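Local structure of adenosine deaminase (Burkholderia ambifaria, 4GXW) at residues 169-172 against 173-177; 199-202 against 203-207; 127-130 against 131-134. The protein binds zinc in an adenosine and AMP deaminase-type amidohydrolase fold and probably catalyses the hydrolytic deamination of a purine, adenine or adenosine being likely substrates. All coordinates share one frame; numbering follows the deposited sequence.

Interaction 1 (169-172 against 173-177)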
loop_
_atom_site.group_PDB
_atom_site.type_symbol
_atom_site.label_atom_id
_atom_site.label_comp_id
_atom_site.label_asym_id
_atom_site.label_seq_id
_atom_site.Cartn_x
_atom_site.Cartn_y
_atom_site.Cartn_z
ATOM N N ALA A 169 -1.933 -10.914 20.232
ATOM C CA ALA A 169 -2.316 -9.754 21.041
ATOM C C ALA A 169 -3.069 -8.704 20.217
ATOM O O ALA A 169 -4.013 -8.076 20.702
ATOM C CB ALA A 169 -1.088 -9.141 21.734
ATOM N N ILE A 170 -2.669 -8.517 18.961
ATOM C CA ILE A 170 -3.354 -7.562 18.089
ATOM C C ILE A 170 -4.815 -7.933 17.870
ATOM O O ILE A 170 -5.708 -7.076 17.963
ATOM C CB ILE A 170 -2.662 -7.462 16.720
ATOM C CG1 ILE A 170 -1.288 -6.813 16.882
ATOM C CG2 ILE A 170 -3.522 -6.695 15.714
ATOM C CD1 ILE A 170 -0.462 -6.849 15.624
ATOM N N VAL A 171 -5.063 -9.209 17.585
ATOM C CA VAL A 171 -6.429 -9.653 17.364
ATOM C C VAL A 171 -7.254 -9.490 18.644
ATOM O O VAL A 171 -8.412 -9.070 18.588
ATOM C CB VAL A 171 -6.503 -11.092 16.808
ATOM C CG1 VAL A 171 -7.942 -11.469 16.521
ATOM C CG2 VAL A 171 -5.678 -11.206 15.528
ATOM N N ASP A 172 -6.644 -9.795 19.794
ATOM C CA ASP A 172 -7.292 -9.565 21.092
ATOM C C ASP A 172 -7.689 -8.087 21.244
ATOM O O ASP A 172 -8.814 -7.762 21.634
ATOM C CB ASP A 172 -6.372 -9.981 22.256
ATOM C CG ASP A 172 -6.176 -11.488 22.364
ATOM O OD1 ASP A 172 -7.023 -12.254 21.852
ATOM O OD2 ASP A 172 -5.178 -11.908 22.991
ATOM N N TRP A 173 -6.758 -7.191 20.938
ATOM C CA TRP A 173 -7.044 -5.759 21.001
ATOM C C TRP A 173 -8.196 -5.371 20.087
ATOM O O TRP A 173 -9.068 -4.591 20.475
ATOM C CB TRP A 173 -5.802 -4.946 20.631
ATOM C CG TRP A 173 -4.782 -4.861 21.716
ATOM C CD1 TRP A 173 -5.017 -4.791 23.061
ATOM C CD2 TRP A 173 -3.360 -4.826 21.550
ATOM N NE1 TRP A 173 -3.822 -4.715 23.739
ATOM C CE2 TRP A 173 -2.792 -4.743 22.833
ATOM C CE3 TRP A 173 -2.515 -4.852 20.439
ATOM C CZ2 TRP A 173 -1.412 -4.689 23.036
ATOM C CZ3 TRP A 173 -1.147 -4.796 20.643
ATOM C CH2 TRP A 173 -0.610 -4.729 21.929
ATOM N N MET A 174 -8.189 -5.907 18.871
ATOM C CA MET A 174 -9.217 -5.581 17.883
ATOM C C MET A 174 -10.599 -6.027 18.342
ATOM O O MET A 174 -11.569 -5.283 18.204
ATOM C CB MET A 174 -8.880 -6.193 16.521
ATOM C CG MET A 174 -7.670 -5.538 15.849
ATOM S SD MET A 174 -7.067 -6.457 14.427
ATOM C CE MET A 174 -8.463 -6.333 13.303
ATOM N N LYS A 175 -10.677 -7.234 18.899
ATOM C CA LYS A 175 -11.934 -7.757 19.426
ATOM C C LYS A 175 -12.500 -6.910 20.565
ATOM O O LYS A 175 -13.720 -6.804 20.718
ATOM C CB LYS A 175 -11.748 -9.200 19.909
ATOM C CG LYS A 175 -11.653 -10.207 18.777
ATOM C CD LYS A 175 -11.539 -11.644 19.285
ATOM C CE LYS A 175 -10.119 -11.974 19.721
ATOM N NZ LYS A 175 -9.906 -13.453 19.887
ATOM N N ALA A 176 -11.609 -6.320 21.362
ATOM C CA ALA A 176 -11.991 -5.517 22.519
ATOM C C ALA A 176 -12.355 -4.087 22.133
ATOM O O ALA A 176 -12.858 -3.320 22.963
ATOM C CB ALA A 176 -10.854 -5.516 23.549
ATOM N N ASN A 177 -12.084 -3.724 20.882
ATOM C CA ASN A 177 -12.296 -2.361 20.405
ATOM C C ASN A 177 -12.917 -2.333 19.018
ATOM O O ASN A 177 -12.385 -1.697 18.112
ATOM C CB ASN A 177 -10.965 -1.605 20.346
ATOM C CG ASN A 177 -10.360 -1.384 21.708
ATOM O OD1 ASN A 177 -10.676 -0.400 22.387
ATOM N ND2 ASN A 177 -9.478 -2.289 22.122
HETATM O O HOH W 1 -6.994 -13.509 19.396
#
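Asp172 and Lys175, three residues apart on the last turns of one helix, share a charge pair and a water. Their side chains run side by side, with OD1 of Asp172 3.7 Å from NZ of Lys175, a long salt bridge. Water 1 completes it, donating to Asp172 OD1 at 2.8 Å and accepting from Lys175 NZ at 3.0 Å. The lysine chain folds back at chi3 (-80°), which brings CE beside Val171 O and NZ toward the carboxylate. Underneath, the carbonyls of Ala169, Ile170 and Val171 accept from the backbone N of Trp173, Met174 and Lys175. This is helix 164-176 of the beta-alpha-beta unit between strands 151-159 and 184-188 in the TIM-type barrel. Near the C-terminal end the bond from Ala176 N to Asp172 O is longer, 3.2 Å, and more bent, 142°. The carbonyl of Trp173 gains a side-chain donor there, ND2 of Asn177 at 2.9 Å, nearly straight at 172° and with the acceptor in the plane of the Asn177 amide. Ala169 O, besides its bond to Trp173 N, lies 3.2 Å above the indole plane, offset toward the rim. On the buried side CG2 of Ile170 meets SD of Met174 at 3.8 Å.

Interaction 2 (199-202 against 203-207)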
loop_
_atom_site.group_PDB
_atom_site.type_symbol
_atom_site.label_atom_id
_atom_site.label_comp_id
_atom_site.label_asym_id
_atom_site.label_seq_id
_atom_site.Cartn_x
_atom_site.Cartn_y
_atom_site.Cartn_z
ATOM N N PHE A 199 2.824 -17.420 12.021
ATOM C CA PHE A 199 1.746 -16.573 12.540
ATOM C C PHE A 199 0.358 -17.177 12.321
ATOM O O PHE A 199 -0.651 -16.466 12.278
ATOM C CB PHE A 199 1.873 -15.176 11.919
ATOM C CG PHE A 199 3.204 -14.552 12.208
ATOM C CD1 PHE A 199 3.408 -13.877 13.402
ATOM C CD2 PHE A 199 4.282 -14.727 11.347
ATOM C CE1 PHE A 199 4.646 -13.346 13.718
ATOM C CE2 PHE A 199 5.526 -14.192 11.659
ATOM C CZ PHE A 199 5.705 -13.500 12.841
ATOM N N TRP A 200 0.306 -18.503 12.217
ATOM C CA TRP A 200 -0.951 -19.202 11.968
ATOM C C TRP A 200 -2.015 -18.862 13.012
ATOM O O TRP A 200 -3.196 -18.736 12.680
ATOM C CB TRP A 200 -0.738 -20.726 11.910
ATOM C CG TRP A 200 -0.354 -21.349 13.215
ATOM C CD1 TRP A 200 0.912 -21.588 13.670
ATOM C CD2 TRP A 200 -1.240 -21.827 14.237
ATOM N NE1 TRP A 200 0.865 -22.171 14.912
ATOM C CE2 TRP A 200 -0.444 -22.328 15.284
ATOM C CE3 TRP A 200 -2.636 -21.875 14.368
ATOM C CZ2 TRP A 200 -0.995 -22.872 16.453
ATOM C CZ3 TRP A 200 -3.176 -22.410 15.515
ATOM C CH2 TRP A 200 -2.361 -22.901 16.550
ATOM N N LYS A 201 -1.617 -18.719 14.271
ATOM C CA LYS A 201 -2.602 -18.523 15.329
ATOM C C LYS A 201 -3.357 -17.199 15.204
ATOM O O LYS A 201 -4.586 -17.152 15.354
ATOM C CB LYS A 201 -1.938 -18.650 16.698
ATOM C CG LYS A 201 -2.907 -18.794 17.848
ATOM C CD LYS A 201 -2.165 -19.124 19.138
ATOM C CE LYS A 201 -3.091 -19.089 20.320
ATOM N NZ LYS A 201 -2.292 -19.313 21.541
ATOM N N ALA A 202 -2.626 -16.131 14.910
ATOM C CA ALA A 202 -3.246 -14.827 14.777
ATOM C C ALA A 202 -4.217 -14.801 13.606
ATOM O O ALA A 202 -5.288 -14.194 13.696
ATOM C CB ALA A 202 -2.184 -13.754 14.611
ATOM N N TYR A 203 -3.847 -15.461 12.509
ATOM C CA TYR A 203 -4.731 -15.523 11.343
ATOM C C TYR A 203 -5.989 -16.333 11.637
ATOM O O TYR A 203 -7.094 -15.904 11.287
ATOM C CB TYR A 203 -3.981 -16.007 10.082
ATOM C CG TYR A 203 -3.217 -14.866 9.442
ATOM C CD1 TYR A 203 -1.992 -14.446 9.952
ATOM C CD2 TYR A 203 -3.744 -14.176 8.365
ATOM C CE1 TYR A 203 -1.315 -13.369 9.390
ATOM C CE2 TYR A 203 -3.076 -13.102 7.804
ATOM C CZ TYR A 203 -1.869 -12.707 8.323
ATOM O OH TYR A 203 -1.222 -11.627 7.761
ATOM N N ARG A 204 -5.830 -17.474 12.308
ATOM C CA ARG A 204 -6.983 -18.256 12.748
ATOM C C ARG A 204 -7.914 -17.413 13.609
ATOM O O ARG A 204 -9.133 -17.387 13.402
ATOM C CB ARG A 204 -6.538 -19.469 13.568
ATOM C CG ARG A 204 -7.699 -20.265 14.170
ATOM C CD ARG A 204 -7.235 -21.123 15.329
ATOM N NE ARG A 204 -6.884 -20.311 16.492
ATOM C CZ ARG A 204 -6.467 -20.808 17.652
ATOM N NH1 ARG A 204 -6.332 -22.122 17.805
ATOM N NH2 ARG A 204 -6.177 -19.992 18.656
ATOM N N ASP A 205 -7.337 -16.708 14.573
ATOM C CA ASP A 205 -8.133 -15.906 15.490
ATOM C C ASP A 205 -8.829 -14.758 14.760
ATOM O O ASP A 205 -9.987 -14.460 15.054
ATOM C CB ASP A 205 -7.261 -15.342 16.621
ATOM C CG ASP A 205 -6.822 -16.393 17.618
ATOM O OD1 ASP A 205 -7.220 -17.571 17.509
ATOM O OD2 ASP A 205 -6.079 -16.015 18.547
ATOM N N ALA A 206 -8.144 -14.108 13.823
ATOM C CA ALA A 206 -8.746 -12.978 13.111
ATOM C C ALA A 206 -9.956 -13.427 12.310
ATOM O O ALA A 206 -11.013 -12.789 12.361
ATOM C CB ALA A 206 -7.723 -12.310 12.207
ATOM N N ARG A 207 -9.799 -14.543 11.602
ATOM C CA ARG A 207 -10.876 -15.067 10.777
ATOM C C ARG A 207 -12.033 -15.535 11.659
ATOM O O ARG A 207 -13.196 -15.294 11.338
ATOM C CB ARG A 207 -10.382 -16.169 9.841
ATOM C CG ARG A 207 -9.399 -15.632 8.803
ATOM C CD ARG A 207 -9.110 -16.631 7.697
ATOM N NE ARG A 207 -10.153 -16.609 6.666
ATOM C CZ ARG A 207 -10.845 -17.670 6.261
ATOM N NH1 ARG A 207 -10.630 -18.870 6.789
ATOM N NH2 ARG A 207 -11.765 -17.533 5.313
#
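Local contacts, mostly three or four residues apart, line the first turns of helix 200-208, where Trp200, Lys201, Arg204 and Asp205 make an outer flank of charged residues and a tryptophan, and Phe199, Ala202, Tyr203 and Ala206 a buried one. On the outer flank the guanidinium of Arg204 is the centre. Its chain leaves anti to the backbone N (chi1 175°) and bends at chi3 (70°), a course that returns it beside Lys201 and turns NE and NH2 toward the next residue. Both nitrogens bind one oxygen of Asp205 side-on: NE to OD1 and NH2 to OD1 are each 2.9 Å, both bent and close to the guanidinium plane, NE coming nearly along the C-O axis and NH2 using the syn lone pair. This double grip fixes the rotation of the group. One face of the guanidinium receives CG of Lys201, 3.6 Å from Arg204 NH2, so the aliphatic part of the extended lysine does the touching. Trp200 runs alongside, its ring standing 86° to the guanidinium plane, the indole edge at CZ3 set over a face of the guanidinium, 3.9 Å from Arg204 NH1. On the inner flank the carbonyl O of Phe199, the N-cap residue, lies in plane at the edge of the Tyr203 ring, 3.4 Å from CD1. The same oxygen accepts a weak bond from Tyr203 N, whereas Arg204 N to Trp200 O is 2.9 Å. Tyr203 OH bonds to the carbonyl of Thr214 on strand 212-217, which also carries the zinc ligand His216. Such a two-sided helix, set against strands 184-188 and 212-217, belongs to the beta-alpha-beta crossover of a TIM-type barrel.

Interaction 3 (127-130 against 131-134)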
loop_
_atom_site.group_PDB
_atom_site.type_symbol
_atom_site.label_atom_id
_atom_site.label_comp_id
_atom_site.label_asym_id
_atom_site.label_seq_id
_atom_site.Cartn_x
_atom_site.Cartn_y
_atom_site.Cartn_z
ATOM N N GLY A 127 4.440 3.320 23.763
ATOM C CA GLY A 127 3.772 3.306 25.058
ATOM C C GLY A 127 2.414 3.992 25.049
ATOM O O GLY A 127 2.028 4.648 26.021
ATOM N N ILE A 128 1.706 3.870 23.932
ATOM C CA ILE A 128 0.354 4.404 23.807
ATOM C C ILE A 128 -0.625 3.236 23.802
ATOM O O ILE A 128 -0.531 2.353 22.953
ATOM C CB ILE A 128 0.191 5.200 22.506
ATOM C CG1 ILE A 128 1.178 6.375 22.476
ATOM C CG2 ILE A 128 -1.239 5.701 22.363
ATOM C CD1 ILE A 128 1.224 7.105 21.142
ATOM N N PRO A 129 -1.551 3.205 24.769
ATOM C CA PRO A 129 -2.490 2.078 24.844
ATOM C C PRO A 129 -3.280 1.882 23.552
ATOM O O PRO A 129 -3.647 2.871 22.890
ATOM C CB PRO A 129 -3.429 2.485 25.983
ATOM C CG PRO A 129 -2.582 3.361 26.859
ATOM C CD PRO A 129 -1.701 4.132 25.906
ATOM N N TYR A 130 -3.517 0.617 23.198
ATOM C CA TYR A 130 -4.211 0.277 21.960
ATOM C C TYR A 130 -5.510 1.069 21.796
ATOM O O TYR A 130 -5.771 1.641 20.739
ATOM C CB TYR A 130 -4.532 -1.231 21.860
ATOM C CG TYR A 130 -5.149 -1.546 20.524
ATOM C CD1 TYR A 130 -6.523 -1.448 20.324
ATOM C CD2 TYR A 130 -4.353 -1.874 19.436
ATOM C CE1 TYR A 130 -7.087 -1.676 19.092
ATOM C CE2 TYR A 130 -4.906 -2.111 18.193
ATOM C CZ TYR A 130 -6.271 -2.004 18.019
ATOM O OH TYR A 130 -6.805 -2.231 16.767
ATOM N N ALA A 131 -6.342 1.056 22.831
ATOM C CA ALA A 131 -7.672 1.658 22.745
ATOM C C ALA A 131 -7.600 3.132 22.365
ATOM O O ALA A 131 -8.382 3.615 21.546
ATOM C CB ALA A 131 -8.428 1.477 24.055
ATOM N N ASP A 132 -6.647 3.844 22.957
ATOM C CA ASP A 132 -6.468 5.262 22.662
ATOM C C ASP A 132 -5.892 5.488 21.273
ATOM O O ASP A 132 -6.286 6.414 20.574
ATOM C CB ASP A 132 -5.577 5.916 23.718
ATOM C CG ASP A 132 -6.158 5.814 25.105
ATOM O OD1 ASP A 132 -7.397 5.937 25.230
ATOM O OD2 ASP A 132 -5.386 5.615 26.063
ATOM N N ALA A 133 -4.957 4.630 20.877
ATOM C CA ALA A 133 -4.347 4.749 19.558
ATOM C C ALA A 133 -5.378 4.511 18.455
ATOM O O ALA A 133 -5.482 5.291 17.504
ATOM C CB ALA A 133 -3.186 3.779 19.423
ATOM N N GLN A 134 -6.144 3.430 18.571
ATOM C CA GLN A 134 -7.146 3.121 17.555
ATOM C C GLN A 134 -8.211 4.213 17.490
ATOM O O GLN A 134 -8.612 4.619 16.402
ATOM C CB GLN A 134 -7.795 1.747 17.780
ATOM C CG GLN A 134 -8.605 1.304 16.563
ATOM C CD GLN A 134 -9.559 0.171 16.848
ATOM O OE1 GLN A 134 -9.235 -1.006 16.652
ATOM N NE2 GLN A 134 -10.754 0.518 17.289
#
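Tyr130 and Gln134 meet across the opening turn of helix 130-148, an outer helix of the TIM-type barrel, for which Pro129 is the N-cap residue. The phenol ring and the glutamine amide cross with their planes 77° apart. Both side chains leave anti to the backbone N (chi1 -176° for Tyr130), and the two chains cross at their polar ends. CB of Gln134 also lies 3.7 Å from CE1 of Tyr130, at the ring. The other end of that amide, NE2, is held by the carbonyl of Asn177, while Trp173 stacks on the tyrosine ring. At the start of the turn, Pro129 and Asp132 lie aslant, with CG of the proline 3.7 Å from OD2 of the carboxylate. Ile128 turns CG2 to the CB of Ala133, 4.0 Å away, on the buried side beside helix 119-126. Two backbone bonds close the turn: Ala133 N to Pro129 O at 3.0 Å, and Gln134 N to Tyr130 O at 2.8 Å. Tyr130 OH donates to Gln134 OE1 at 2.7 Å; OE1 sits at the edge of the Tyr130 ring near its plane, and the hydroxyl approaches tilted 22° from the carbonyl plane of Gln134.

Overall arrangement
Along the chain the three contacts come in series, 127-134, then 169-177, then 199-207, with neither nesting nor crossing. Interaction 3 turns the loop after helix 119-126 into helix 130-148; interaction 1 lies on the last turns of helix 164-176, and interaction 2 opens helix 200-208. Interaction 1 is the middle member. Its Asn177 OD1 packs 3.4 Å from Ala131 CB of interaction 3, and CG of Met174 packs on Tyr130 OH. Toward interaction 2, CG2 of Val171 rests 3.5 Å from Ala202 O. Interactions 2 and 3 do not touch, their nearest atoms being about 11 Å apart. Three successive outer helices of the barrel are thus joined side to side.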